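Dihydrodipicolinate reductase N-terminus domain-containing protein (Mycobacterium smegmatis, PDB 6IAQ) is an NADP-binding amine dehydrogenase that probably catalyses the asymmetric reductive amination of ketones, built on a Rossmann-type dinucleotide-binding domain. Local coordinates at residues 7-13 with 73-79; 33-38 with 60-66; 100-106 with 133-139. Residue numbers count along the deposited sequence, not the author numbering.

Contact 1 of 3, residues 7-13 with 73-79; sequences DIRAVVY and THPDIAV
Strands 9-13 and 77-79 run side by side and parallel, 4.7 Å apart at closest approach and twisted by 27°, with Ala10 opposite Ile77, Val11 opposite Ala78 and Val12 opposite Val79. The ladder runs Val11 N to Ile77 O, Val79 N to Val11 O and Tyr13 N to Val79 O, each 2.9 Å. Ahead of it, Arg9 O accepts from Asp76 N at 2.7 Å and weakly from Ile77 N at 3.3 Å. These are neighbouring inner strands of the parallel Rossmann sheet, hence the beta-branched and small residues. Val11 (chi1 t) sets CG2 3.6 Å from Pro75 CG; on the other face, Ala10 CB lies 3.6 Å from Ile77 CG2, and Ile77 (t, p) and Val79 (t) pack on helix 314-319. Arg9, m-t-p, bends its long side chain back to the end of helix 66-73: NH2 and NH1 reach Thr73 O at 2.6 and 2.9 Å, and NH1 reaches His74 O at 2.9 Å. The positive phi of His74 (39°) breaks the helix there. Asp76 (chi1 m) brings OD2 2.9 Å from Arg9 N, and a water links that OD2 to Arg9 NH1. Tyr13 (chi1 t) turns its ring edge to Ala78 CB, 4.5 Å from CD2, and touches the bound NADP.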
loop_
_atom_site.group_PDB
_atom_site.type_symbol
_atom_site.label_atom_id
_atom_site.label_comp_id
_atom_site.label_asym_id
_atom_site.label_seq_id
_atom_site.Cartn_x
_atom_site.Cartn_y
_atom_site.Cartn_z
ATOM N N ASP A 7 4.150 -24.188 -14.531
ATOM C CA ASP A 7 3.294 -24.597 -15.672
ATOM C C ASP A 7 3.257 -23.477 -16.725
ATOM O O ASP A 7 2.917 -23.775 -17.890
ATOM C CB ASP A 7 1.861 -24.913 -15.220
ATOM C CG ASP A 7 1.724 -26.152 -14.356
ATOM O OD1 ASP A 7 2.640 -27.027 -14.370
ATOM O OD2 ASP A 7 0.691 -26.237 -13.664
ATOM N N ILE A 8 3.524 -22.224 -16.336
ATOM C CA ILE A 8 3.178 -21.032 -17.176
ATOM C C ILE A 8 4.106 -21.015 -18.394
ATOM O O ILE A 8 5.349 -21.103 -18.215
ATOM C CB ILE A 8 3.277 -19.723 -16.360
ATOM C CG1 ILE A 8 2.203 -19.679 -15.265
ATOM C CG2 ILE A 8 3.240 -18.503 -17.273
ATOM C CD1 ILE A 8 2.457 -18.636 -14.193
ATOM N N ARG A 9 3.516 -20.856 -19.569
ATOM C CA ARG A 9 4.258 -20.739 -20.852
ATOM C C ARG A 9 4.098 -19.287 -21.324
ATOM O O ARG A 9 2.942 -18.821 -21.484
ATOM C CB ARG A 9 3.771 -21.798 -21.857
ATOM C CG ARG A 9 4.006 -23.241 -21.408
ATOM C CD ARG A 9 3.238 -24.264 -22.235
ATOM N NE ARG A 9 3.708 -24.280 -23.613
ATOM C CZ ARG A 9 3.111 -23.705 -24.655
ATOM N NH1 ARG A 9 1.937 -23.094 -24.534
ATOM N NH2 ARG A 9 3.659 -23.832 -25.857
ATOM N N ALA A 10 5.210 -18.586 -21.509
ATOM C CA ALA A 10 5.204 -17.129 -21.815
ATOM C C ALA A 10 5.898 -16.828 -23.154
ATOM O O ALA A 10 6.887 -17.521 -23.472
ATOM C CB ALA A 10 5.881 -16.390 -20.684
ATOM N N VAL A 11 5.399 -15.825 -23.868
ATOM C CA VAL A 11 6.084 -15.186 -25.026
ATOM C C VAL A 11 6.554 -13.791 -24.586
ATOM O O VAL A 11 5.728 -13.022 -24.047
ATOM C CB VAL A 11 5.170 -15.137 -26.261
ATOM C CG1 VAL A 11 5.649 -14.120 -27.310
ATOM C CG2 VAL A 11 5.076 -16.523 -26.903
ATOM N N VAL A 12 7.843 -13.493 -24.755
ATOM C CA VAL A 12 8.376 -12.137 -24.422
ATOM C C VAL A 12 8.258 -11.303 -25.705
ATOM O O VAL A 12 8.868 -11.655 -26.743
ATOM C CB VAL A 12 9.748 -12.125 -23.709
ATOM C CG1 VAL A 12 10.216 -13.504 -23.251
ATOM C CG2 VAL A 12 10.840 -11.418 -24.463
ATOM N N TYR A 13 7.335 -10.349 -25.670
ATOM C CA TYR A 13 6.909 -9.500 -26.789
ATOM C C TYR A 13 7.685 -8.178 -26.693
ATOM O O TYR A 13 7.336 -7.307 -25.838
ATOM C CB TYR A 13 5.392 -9.356 -26.723
ATOM C CG TYR A 13 4.686 -9.031 -28.010
ATOM C CD1 TYR A 13 5.295 -8.283 -29.007
ATOM C CD2 TYR A 13 3.384 -9.438 -28.211
ATOM C CE1 TYR A 13 4.612 -7.932 -30.155
ATOM C CE2 TYR A 13 2.700 -9.121 -29.370
ATOM C CZ TYR A 13 3.324 -8.379 -30.354
ATOM O OH TYR A 13 2.655 -8.045 -31.492
ATOM N N THR A 73 2.910 -21.384 -30.710
ATOM C CA THR A 73 3.252 -21.701 -29.299
ATOM C C THR A 73 2.038 -21.639 -28.355
ATOM O O THR A 73 2.122 -22.300 -27.303
ATOM C CB THR A 73 4.395 -20.810 -28.798
ATOM O OG1 THR A 73 3.910 -19.470 -28.809
ATOM C CG2 THR A 73 5.653 -20.954 -29.629
ATOM N N HIS A 74 0.986 -20.891 -28.670
ATOM C CA HIS A 74 -0.212 -20.700 -27.804
ATOM C C HIS A 74 0.183 -20.574 -26.336
ATOM O O HIS A 74 -0.183 -21.403 -25.491
ATOM C CB HIS A 74 -1.224 -21.806 -28.043
ATOM C CG HIS A 74 -1.888 -21.659 -29.366
ATOM N ND1 HIS A 74 -1.408 -22.297 -30.504
ATOM C CD2 HIS A 74 -2.930 -20.901 -29.766
ATOM C CE1 HIS A 74 -2.180 -21.973 -31.522
ATOM N NE2 HIS A 74 -3.106 -21.106 -31.097
ATOM N N PRO A 75 0.909 -19.491 -25.965
ATOM C CA PRO A 75 1.342 -19.299 -24.588
ATOM C C PRO A 75 0.163 -18.928 -23.676
ATOM O O PRO A 75 -0.845 -18.469 -24.157
ATOM C CB PRO A 75 2.326 -18.121 -24.720
ATOM C CG PRO A 75 1.731 -17.294 -25.847
ATOM C CD PRO A 75 1.251 -18.347 -26.824
ATOM N N ASP A 76 0.352 -19.086 -22.369
ATOM C CA ASP A 76 -0.602 -18.615 -21.328
ATOM C C ASP A 76 -0.569 -17.090 -21.234
ATOM O O ASP A 76 -1.584 -16.510 -20.789
ATOM C CB ASP A 76 -0.235 -19.191 -19.957
ATOM C CG ASP A 76 -0.334 -20.700 -19.944
ATOM O OD1 ASP A 76 -1.428 -21.160 -20.102
ATOM O OD2 ASP A 76 0.713 -21.385 -19.819
ATOM N N ILE A 77 0.565 -16.474 -21.580
ATOM C CA ILE A 77 0.787 -15.019 -21.326
ATOM C C ILE A 77 1.805 -14.474 -22.341
ATOM O O ILE A 77 2.888 -15.110 -22.553
ATOM C CB ILE A 77 1.227 -14.755 -19.863
ATOM C CG1 ILE A 77 1.223 -13.263 -19.504
ATOM C CG2 ILE A 77 2.583 -15.381 -19.592
ATOM C CD1 ILE A 77 -0.102 -12.710 -19.156
ATOM N N ALA A 78 1.468 -13.318 -22.898
ATOM C CA ALA A 78 2.396 -12.436 -23.639
ATOM C C ALA A 78 2.813 -11.303 -22.697
ATOM O O ALA A 78 1.937 -10.660 -22.105
ATOM C CB ALA A 78 1.715 -11.879 -24.864
ATOM N N VAL A 79 4.116 -11.117 -22.545
ATOM C CA VAL A 79 4.745 -10.129 -21.625
ATOM C C VAL A 79 5.314 -9.005 -22.510
ATOM O O VAL A 79 6.283 -9.261 -23.204
ATOM C CB VAL A 79 5.804 -10.820 -20.763
ATOM C CG1 VAL A 79 6.407 -9.857 -19.773
ATOM C CG2 VAL A 79 5.222 -12.051 -20.051
HETATM O O HOH W 1 0.429 -22.964 -22.454
#

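Contact 2 of 3, residues 33-38 with 60-66; sequences IVGAIA and VAVSDDA. With NAP (NADP nicotinamide-adenine-dinucleotide phosphate), chain F.
Val60, Ile37 and Ala36 bury the most surface where the loop 60-66 runs along strand 32-37, one of the two outermost strands of the parallel sheet within this chain. Val60, chi1 t, points at the strand: its CG2 comes within 3.2 Å of Ile33 O and its CG1 within 3.5 Å of Gly35 CA. Ala36 is small enough to let the loop approach. Its O accepts from Ser63 N at 2.9 Å, its CB lies 4.1 Å from Val62 CG2, and one water joins Ala36 N (3.0 Å) to Ala61 O (2.7 Å). Ile37 forms the single bridge with Ser63, CA to CA 5.0 Å, and beyond it Ala38 N donates to Ser63 O at 2.9 Å. The extended Ile37 side chain (m, t) carries CD1 to 3.6 Å from Ala66 CB, at the start of helix 66-73. Ser63, chi1 t, makes an ST turn, its OG accepting from Asp65 N at 2.8 Å, and Asp65 then N-caps the helix through Glu68 N. Ala38 CB meets Val62 CG1 and NADP O2X, both at 3.5 Å, while Ile37 CG2 lies 3.8 Å from the adenine C2A. At the strand's C-terminal end, then, only apolar carbon from these two side chains meets the cofactor: they shape its adenosine-phosphate site by packing, and polar recognition must come from other residues; Ser40 and Lys43 are among those that hydrogen-bond NADP.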
loop_
_atom_site.group_PDB
_atom_site.type_symbol
_atom_site.label_atom_id
_atom_site.label_comp_id
_atom_site.label_asym_id
_atom_site.label_seq_id
_atom_site.Cartn_x
_atom_site.Cartn_y
_atom_site.Cartn_z
ATOM N N ILE A 33 9.758 -19.876 -21.072
ATOM C CA ILE A 33 9.701 -18.940 -22.236
ATOM C C ILE A 33 9.641 -19.820 -23.488
ATOM O O ILE A 33 10.601 -20.569 -23.712
ATOM C CB ILE A 33 10.877 -17.950 -22.234
ATOM C CG1 ILE A 33 10.904 -17.096 -20.955
ATOM C CG2 ILE A 33 10.838 -17.096 -23.494
ATOM C CD1 ILE A 33 12.164 -16.266 -20.801
ATOM N N VAL A 34 8.578 -19.698 -24.275
ATOM C CA VAL A 34 8.358 -20.546 -25.475
ATOM C C VAL A 34 8.460 -19.702 -26.748
ATOM O O VAL A 34 8.429 -20.294 -27.846
ATOM C CB VAL A 34 7.019 -21.294 -25.387
ATOM C CG1 VAL A 34 7.004 -22.161 -24.139
ATOM C CG2 VAL A 34 5.809 -20.368 -25.445
ATOM N N GLY A 35 8.587 -18.380 -26.630
ATOM C CA GLY A 35 8.659 -17.518 -27.828
ATOM C C GLY A 35 9.127 -16.114 -27.501
ATOM O O GLY A 35 9.106 -15.736 -26.310
ATOM N N ALA A 36 9.566 -15.370 -28.522
ATOM C CA ALA A 36 10.154 -14.022 -28.359
ATOM C C ALA A 36 10.011 -13.261 -29.685
ATOM O O ALA A 36 10.305 -13.845 -30.757
ATOM C CB ALA A 36 11.582 -14.133 -27.889
ATOM N N ILE A 37 9.483 -12.044 -29.614
ATOM C CA ILE A 37 9.151 -11.193 -30.782
ATOM C C ILE A 37 10.002 -9.918 -30.714
ATOM O O ILE A 37 10.064 -9.271 -29.628
ATOM C CB ILE A 37 7.653 -10.904 -30.840
ATOM C CG1 ILE A 37 6.842 -12.197 -30.705
ATOM C CG2 ILE A 37 7.288 -10.105 -32.089
ATOM C CD1 ILE A 37 5.400 -11.972 -30.355
ATOM N N ALA A 38 10.672 -9.599 -31.823
ATOM C CA ALA A 38 11.494 -8.383 -31.982
ATOM C C ALA A 38 11.175 -7.760 -33.344
ATOM O O ALA A 38 10.269 -8.266 -34.067
ATOM C CB ALA A 38 12.964 -8.712 -31.831
ATOM N N VAL A 60 14.818 -20.984 -27.930
ATOM C CA VAL A 60 13.768 -20.049 -28.432
ATOM C C VAL A 60 14.435 -19.135 -29.465
ATOM O O VAL A 60 15.336 -18.360 -29.074
ATOM C CB VAL A 60 13.143 -19.240 -27.279
ATOM C CG1 VAL A 60 12.089 -18.290 -27.783
ATOM C CG2 VAL A 60 12.573 -20.138 -26.205
ATOM N N ALA A 61 13.996 -19.213 -30.717
ATOM C CA ALA A 61 14.510 -18.378 -31.825
ATOM C C ALA A 61 13.648 -17.126 -31.915
ATOM O O ALA A 61 12.429 -17.265 -32.136
ATOM C CB ALA A 61 14.514 -19.153 -33.123
ATOM N N VAL A 62 14.249 -15.944 -31.755
ATOM C CA VAL A 62 13.495 -14.660 -31.846
ATOM C C VAL A 62 12.880 -14.572 -33.244
ATOM O O VAL A 62 13.594 -14.838 -34.245
ATOM C CB VAL A 62 14.399 -13.448 -31.539
ATOM C CG1 VAL A 62 13.669 -12.135 -31.755
ATOM C CG2 VAL A 62 14.977 -13.529 -30.135
ATOM N N SER A 63 11.610 -14.190 -33.303
ATOM C CA SER A 63 10.815 -14.018 -34.530
ATOM C C SER A 63 10.433 -12.546 -34.681
ATOM O O SER A 63 10.404 -11.811 -33.669
ATOM C CB SER A 63 9.605 -14.902 -34.490
ATOM O OG SER A 63 8.614 -14.449 -35.412
ATOM N N ASP A 64 10.141 -12.132 -35.910
ATOM C CA ASP A 64 9.637 -10.769 -36.216
ATOM C C ASP A 64 8.158 -10.845 -36.541
ATOM O O ASP A 64 7.629 -9.836 -36.971
ATOM C CB ASP A 64 10.418 -10.110 -37.354
ATOM C CG ASP A 64 10.430 -10.930 -38.645
ATOM O OD1 ASP A 64 9.751 -11.975 -38.697
ATOM O OD2 ASP A 64 11.179 -10.565 -39.568
ATOM N N ASP A 65 7.511 -11.981 -36.278
ATOM C CA ASP A 65 6.112 -12.228 -36.704
ATOM C C ASP A 65 5.298 -12.654 -35.476
ATOM O O ASP A 65 5.286 -13.877 -35.175
ATOM C CB ASP A 65 6.086 -13.271 -37.824
ATOM C CG ASP A 65 4.755 -13.389 -38.532
ATOM O OD1 ASP A 65 3.703 -13.037 -37.917
ATOM O OD2 ASP A 65 4.780 -13.875 -39.692
ATOM N N ALA A 66 4.659 -11.695 -34.803
ATOM C CA ALA A 66 3.927 -11.938 -33.532
ATOM C C ALA A 66 2.838 -13.018 -33.727
ATOM O O ALA A 66 2.755 -13.958 -32.899
ATOM C CB ALA A 66 3.340 -10.643 -33.007
HETATM P PA NAP F . 13.309 -0.230 -25.762
HETATM O O1A NAP F . 14.555 -0.696 -25.171
HETATM O O2A NAP F . 13.240 0.796 -26.932
HETATM O O5B NAP F . 12.491 -1.573 -26.202
HETATM C C5B NAP F . 11.361 -1.542 -27.085
HETATM C C4B NAP F . 11.314 -2.866 -27.836
HETATM O O4B NAP F . 10.172 -2.942 -28.684
HETATM C C3B NAP F . 12.542 -3.146 -28.743
HETATM O O3B NAP F . 12.979 -4.473 -28.359
HETATM C C2B NAP F . 12.024 -3.188 -30.178
HETATM O O2B NAP F . 12.620 -4.226 -30.988
HETATM C C1B NAP F . 10.620 -3.630 -29.896
HETATM N N9A NAP F . 9.604 -3.346 -30.908
HETATM C C8A NAP F . 9.213 -2.162 -31.421
HETATM N N7A NAP F . 8.186 -2.381 -32.250
HETATM C C5A NAP F . 7.882 -3.700 -32.188
HETATM C C6A NAP F . 6.888 -4.630 -32.781
HETATM N N6A NAP F . 5.970 -4.194 -33.634
HETATM N N1A NAP F . 6.942 -5.918 -32.450
HETATM C C2A NAP F . 7.840 -6.428 -31.582
HETATM N N3A NAP F . 8.783 -5.662 -30.987
HETATM C C4A NAP F . 8.826 -4.337 -31.305
HETATM O O3 NAP F . 12.312 0.429 -24.632
HETATM P PN NAP F . 12.114 -0.134 -23.085
HETATM O O1N NAP F . 12.899 0.649 -22.079
HETATM O O2N NAP F . 12.230 -1.617 -23.044
HETATM O O5D NAP F . 10.591 0.352 -23.054
HETATM C C5D NAP F . 9.508 -0.230 -23.791
HETATM C C4D NAP F . 8.172 0.406 -23.530
HETATM O O4D NAP F . 7.822 0.147 -22.131
HETATM C C3D NAP F . 8.203 1.886 -23.788
HETATM O O3D NAP F . 7.040 2.349 -24.450
HETATM C C2D NAP F . 8.278 2.473 -22.372
HETATM O O2D NAP F . 7.753 3.808 -22.372
HETATM C C1D NAP F . 7.483 1.409 -21.562
HETATM N N1N NAP F . 7.854 1.414 -20.135
HETATM C C2N NAP F . 6.879 1.486 -19.249
HETATM C C3N NAP F . 7.191 1.555 -17.899
HETATM C C7N NAP F . 6.105 1.587 -16.845
HETATM O O7N NAP F . 6.480 1.810 -15.695
HETATM N N7N NAP F . 4.818 1.344 -17.151
HETATM C C4N NAP F . 8.529 1.532 -17.508
HETATM C C5N NAP F . 9.540 1.451 -18.461
HETATM C C6N NAP F . 9.150 1.388 -19.776
HETATM P P2B NAP F . 14.178 -4.245 -31.343
HETATM O O1X NAP F . 14.948 -4.524 -30.085
HETATM O O2X NAP F . 14.351 -5.494 -32.205
HETATM O O3X NAP F . 14.291 -2.871 -32.011
HETATM O O HOH W 2 10.048 -17.120 -30.914
HETATM O O HOH W 3 8.094 -7.626 -34.874
#

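Contact 3 of 3, residues 100-106 with 133-139; sequences GVNAVTL and ATLTGTG. With NAP (NADP nicotinamide-adenine-dinucleotide phosphate), chain F.
This is a parallel strand pairing inside the Rossmann sheet, joining strands 102-105 and 134-137, the two strands of a beta-alpha-beta unit whose connecting helix is 118-130. The axes lie 4.8 Å apart and only 3° off parallel, with Ala103 opposite Leu135, Val104 opposite Thr136 and Thr105 opposite Gly137. Hydrogen bonds alternate along the pair: Ala103 N to Thr134 O at 2.8 Å, Thr136 N to Ala103 O at 3.0 Å, Thr105 N to Thr136 O at 3.0 Å and Thr138 N to Thr105 O at 2.9 Å. At the start a side chain replaces the backbone acceptor: Asn102 (chi1 m) offers OD1 to Thr134 N at 2.9 Å while its ND2 donates to Asp76 O, so one amide links strand 134-137 with the residue just ahead of strand 77-80. Gly100, with positive phi, closes the preceding helix in a Schellman motif, which favours glycine. On one face the small Ala103 receives Leu135 (m, t), CB to CD2 3.7 Å. On the other, Val104 (chi1 p) presses CG2 to 3.2 Å from Thr138 CG2, and Thr136 OG1 and Thr138 OG1 are hydrogen-bonded to Val325 O and Asp142 OD2 respectively. Leu106 CD2 lies 3.6 Å from Gly139 CA. A side chain on Gly139 would clash with NADP N7N, and its backbone angles also call for glycine. The carboxamide N7N donates to Leu106 O at 2.9 Å, placing the nicotinamide beyond the C-terminal ends of these strands, where a Rossmann fold binds its dinucleotide.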
loop_
_atom_site.group_PDB
_atom_site.type_symbol
_atom_site.label_atom_id
_atom_site.label_comp_id
_atom_site.label_asym_id
_atom_site.label_seq_id
_atom_site.Cartn_x
_atom_site.Cartn_y
_atom_site.Cartn_z
ATOM N N GLY A 100 -6.660 -15.259 -28.341
ATOM C CA GLY A 100 -7.029 -15.621 -26.958
ATOM C C GLY A 100 -5.849 -15.654 -26.006
ATOM O O GLY A 100 -5.906 -16.404 -25.000
ATOM N N VAL A 101 -4.807 -14.854 -26.251
ATOM C CA VAL A 101 -3.574 -14.882 -25.411
ATOM C C VAL A 101 -3.663 -13.743 -24.385
ATOM O O VAL A 101 -3.874 -12.557 -24.786
ATOM C CB VAL A 101 -2.297 -14.808 -26.272
ATOM C CG1 VAL A 101 -1.066 -14.582 -25.423
ATOM C CG2 VAL A 101 -2.116 -16.065 -27.130
ATOM N N ASN A 102 -3.561 -14.096 -23.097
ATOM C CA ASN A 102 -3.498 -13.106 -21.985
ATOM C C ASN A 102 -2.284 -12.206 -22.236
ATOM O O ASN A 102 -1.238 -12.719 -22.710
ATOM C CB ASN A 102 -3.340 -13.776 -20.628
ATOM C CG ASN A 102 -4.497 -14.703 -20.280
ATOM O OD1 ASN A 102 -5.645 -14.272 -20.237
ATOM N ND2 ASN A 102 -4.194 -15.967 -20.021
ATOM N N ALA A 103 -2.395 -10.922 -21.923
ATOM C CA ALA A 103 -1.280 -9.967 -22.125
ATOM C C ALA A 103 -1.129 -9.078 -20.890
ATOM O O ALA A 103 -2.117 -8.502 -20.434
ATOM C CB ALA A 103 -1.484 -9.150 -23.385
ATOM N N VAL A 104 0.092 -9.019 -20.376
ATOM C CA VAL A 104 0.521 -7.981 -19.401
ATOM C C VAL A 104 1.479 -7.058 -20.180
ATOM O O VAL A 104 2.304 -7.581 -20.945
ATOM C CB VAL A 104 1.111 -8.674 -18.157
ATOM C CG1 VAL A 104 2.418 -9.400 -18.444
ATOM C CG2 VAL A 104 1.244 -7.714 -17.005
ATOM N N THR A 105 1.299 -5.748 -20.082
ATOM C CA THR A 105 2.081 -4.768 -20.874
ATOM C C THR A 105 2.549 -3.596 -20.006
ATOM O O THR A 105 1.793 -3.184 -19.104
ATOM C CB THR A 105 1.276 -4.269 -22.075
ATOM O OG1 THR A 105 2.108 -3.416 -22.868
ATOM C CG2 THR A 105 0.018 -3.524 -21.707
ATOM N N LEU A 106 3.707 -3.037 -20.350
ATOM C CA LEU A 106 4.253 -1.817 -19.702
ATOM C C LEU A 106 3.612 -0.576 -20.285
ATOM O O LEU A 106 3.923 0.507 -19.752
ATOM C CB LEU A 106 5.774 -1.782 -19.879
ATOM C CG LEU A 106 6.520 -2.842 -19.092
ATOM C CD1 LEU A 106 8.003 -2.624 -19.215
ATOM C CD2 LEU A 106 6.036 -2.911 -17.637
ATOM N N ALA A 133 -9.414 -13.947 -22.954
ATOM C CA ALA A 133 -8.091 -13.378 -22.607
ATOM C C ALA A 133 -8.254 -12.153 -21.691
ATOM O O ALA A 133 -9.216 -11.344 -21.884
ATOM C CB ALA A 133 -7.325 -13.009 -23.862
ATOM N N THR A 134 -7.300 -11.987 -20.773
ATOM C CA THR A 134 -7.152 -10.755 -19.938
ATOM C C THR A 134 -6.031 -9.869 -20.511
ATOM O O THR A 134 -4.949 -10.421 -20.811
ATOM C CB THR A 134 -6.891 -11.109 -18.471
ATOM O OG1 THR A 134 -7.959 -11.955 -18.007
ATOM C CG2 THR A 134 -6.746 -9.858 -17.617
ATOM N N LEU A 135 -6.288 -8.570 -20.660
ATOM C CA LEU A 135 -5.260 -7.545 -20.998
ATOM C C LEU A 135 -5.107 -6.590 -19.802
ATOM O O LEU A 135 -6.133 -6.059 -19.310
ATOM C CB LEU A 135 -5.664 -6.746 -22.237
ATOM C CG LEU A 135 -6.140 -7.537 -23.455
ATOM C CD1 LEU A 135 -6.552 -6.572 -24.548
ATOM C CD2 LEU A 135 -5.094 -8.507 -23.979
ATOM N N THR A 136 -3.874 -6.379 -19.340
ATOM C CA THR A 136 -3.583 -5.530 -18.143
ATOM C C THR A 136 -2.334 -4.678 -18.393
ATOM O O THR A 136 -1.277 -5.261 -18.670
ATOM C CB THR A 136 -3.402 -6.395 -16.893
ATOM O OG1 THR A 136 -4.637 -7.076 -16.625
ATOM C CG2 THR A 136 -2.977 -5.573 -15.689
ATOM N N GLY A 137 -2.475 -3.365 -18.312
ATOM C CA GLY A 137 -1.350 -2.419 -18.208
ATOM C C GLY A 137 -0.818 -2.346 -16.793
ATOM O O GLY A 137 -1.616 -2.073 -15.867
ATOM N N THR A 138 0.486 -2.572 -16.625
ATOM C CA THR A 138 1.170 -2.481 -15.317
ATOM C C THR A 138 2.553 -1.862 -15.544
ATOM O O THR A 138 2.741 -1.178 -16.566
ATOM C CB THR A 138 1.161 -3.841 -14.628
ATOM O OG1 THR A 138 1.844 -3.774 -13.377
ATOM C CG2 THR A 138 1.795 -4.918 -15.475
ATOM N N GLY A 139 3.460 -2.089 -14.599
ATOM C CA GLY A 139 4.782 -1.446 -14.550
ATOM C C GLY A 139 4.962 -0.690 -13.249
ATOM O O GLY A 139 4.283 -1.054 -12.207
HETATM P PA NAP F . 13.309 -0.230 -25.762
HETATM O O1A NAP F . 14.555 -0.696 -25.171
HETATM O O2A NAP F . 13.240 0.796 -26.932
HETATM O O5B NAP F . 12.491 -1.573 -26.202
HETATM C C5B NAP F . 11.361 -1.542 -27.085
HETATM C C4B NAP F . 11.314 -2.866 -27.836
HETATM O O4B NAP F . 10.172 -2.942 -28.684
HETATM C C3B NAP F . 12.542 -3.146 -28.743
HETATM O O3B NAP F . 12.979 -4.473 -28.359
HETATM C C2B NAP F . 12.024 -3.188 -30.178
HETATM O O2B NAP F . 12.620 -4.226 -30.988
HETATM C C1B NAP F . 10.620 -3.630 -29.896
HETATM N N9A NAP F . 9.604 -3.346 -30.908
HETATM C C8A NAP F . 9.213 -2.162 -31.421
HETATM N N7A NAP F . 8.186 -2.381 -32.250
HETATM C C5A NAP F . 7.882 -3.700 -32.188
HETATM C C6A NAP F . 6.888 -4.630 -32.781
HETATM N N6A NAP F . 5.970 -4.194 -33.634
HETATM N N1A NAP F . 6.942 -5.918 -32.450
HETATM C C2A NAP F . 7.840 -6.428 -31.582
HETATM N N3A NAP F . 8.783 -5.662 -30.987
HETATM C C4A NAP F . 8.826 -4.337 -31.305
HETATM O O3 NAP F . 12.312 0.429 -24.632
HETATM P PN NAP F . 12.114 -0.134 -23.085
HETATM O O1N NAP F . 12.899 0.649 -22.079
HETATM O O2N NAP F . 12.230 -1.617 -23.044
HETATM O O5D NAP F . 10.591 0.352 -23.054
HETATM C C5D NAP F . 9.508 -0.230 -23.791
HETATM C C4D NAP F . 8.172 0.406 -23.530
HETATM O O4D NAP F . 7.822 0.147 -22.131
HETATM C C3D NAP F . 8.203 1.886 -23.788
HETATM O O3D NAP F . 7.040 2.349 -24.450
HETATM C C2D NAP F . 8.278 2.473 -22.372
HETATM O O2D NAP F . 7.753 3.808 -22.372
HETATM C C1D NAP F . 7.483 1.409 -21.562
HETATM N N1N NAP F . 7.854 1.414 -20.135
HETATM C C2N NAP F . 6.879 1.486 -19.249
HETATM C C3N NAP F . 7.191 1.555 -17.899
HETATM C C7N NAP F . 6.105 1.587 -16.845
HETATM O O7N NAP F . 6.480 1.810 -15.695
HETATM N N7N NAP F . 4.818 1.344 -17.151
HETATM C C4N NAP F . 8.529 1.532 -17.508
HETATM C C5N NAP F . 9.540 1.451 -18.461
HETATM C C6N NAP F . 9.150 1.388 -19.776
HETATM P P2B NAP F . 14.178 -4.245 -31.343
HETATM O O1X NAP F . 14.948 -4.524 -30.085
HETATM O O2X NAP F . 14.351 -5.494 -32.205
HETATM O O3X NAP F . 14.291 -2.871 -32.011
HETATM O O HOH W 4 -7.699 -15.187 -18.881
#

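All three contacts reach the same parallel sheet, whose order is 32-37, 9-13, 77-80, 102-105, 134-137 and 323-324. Contact 2 comes within the span of chain bracketed by contact 1, and contact 3 follows both. The centres of contacts 1 and 2 lie about 10 Å apart, those of contacts 1 and 3 about 11 Å, and those of contacts 2 and 3 about 17 Å. Contact 1 bridges the others: Ala10 O probably accepts from Val34 N on one flank, and Ala78 N donates, again probably, to Asn102 O on the other. Contacts 2 and 3 do not touch, yet both meet NADP, at its adenosine-phosphate and nicotinamide ends, so the cofactor stretches along the C-terminal ends of the strands from 32-37 to 134-137.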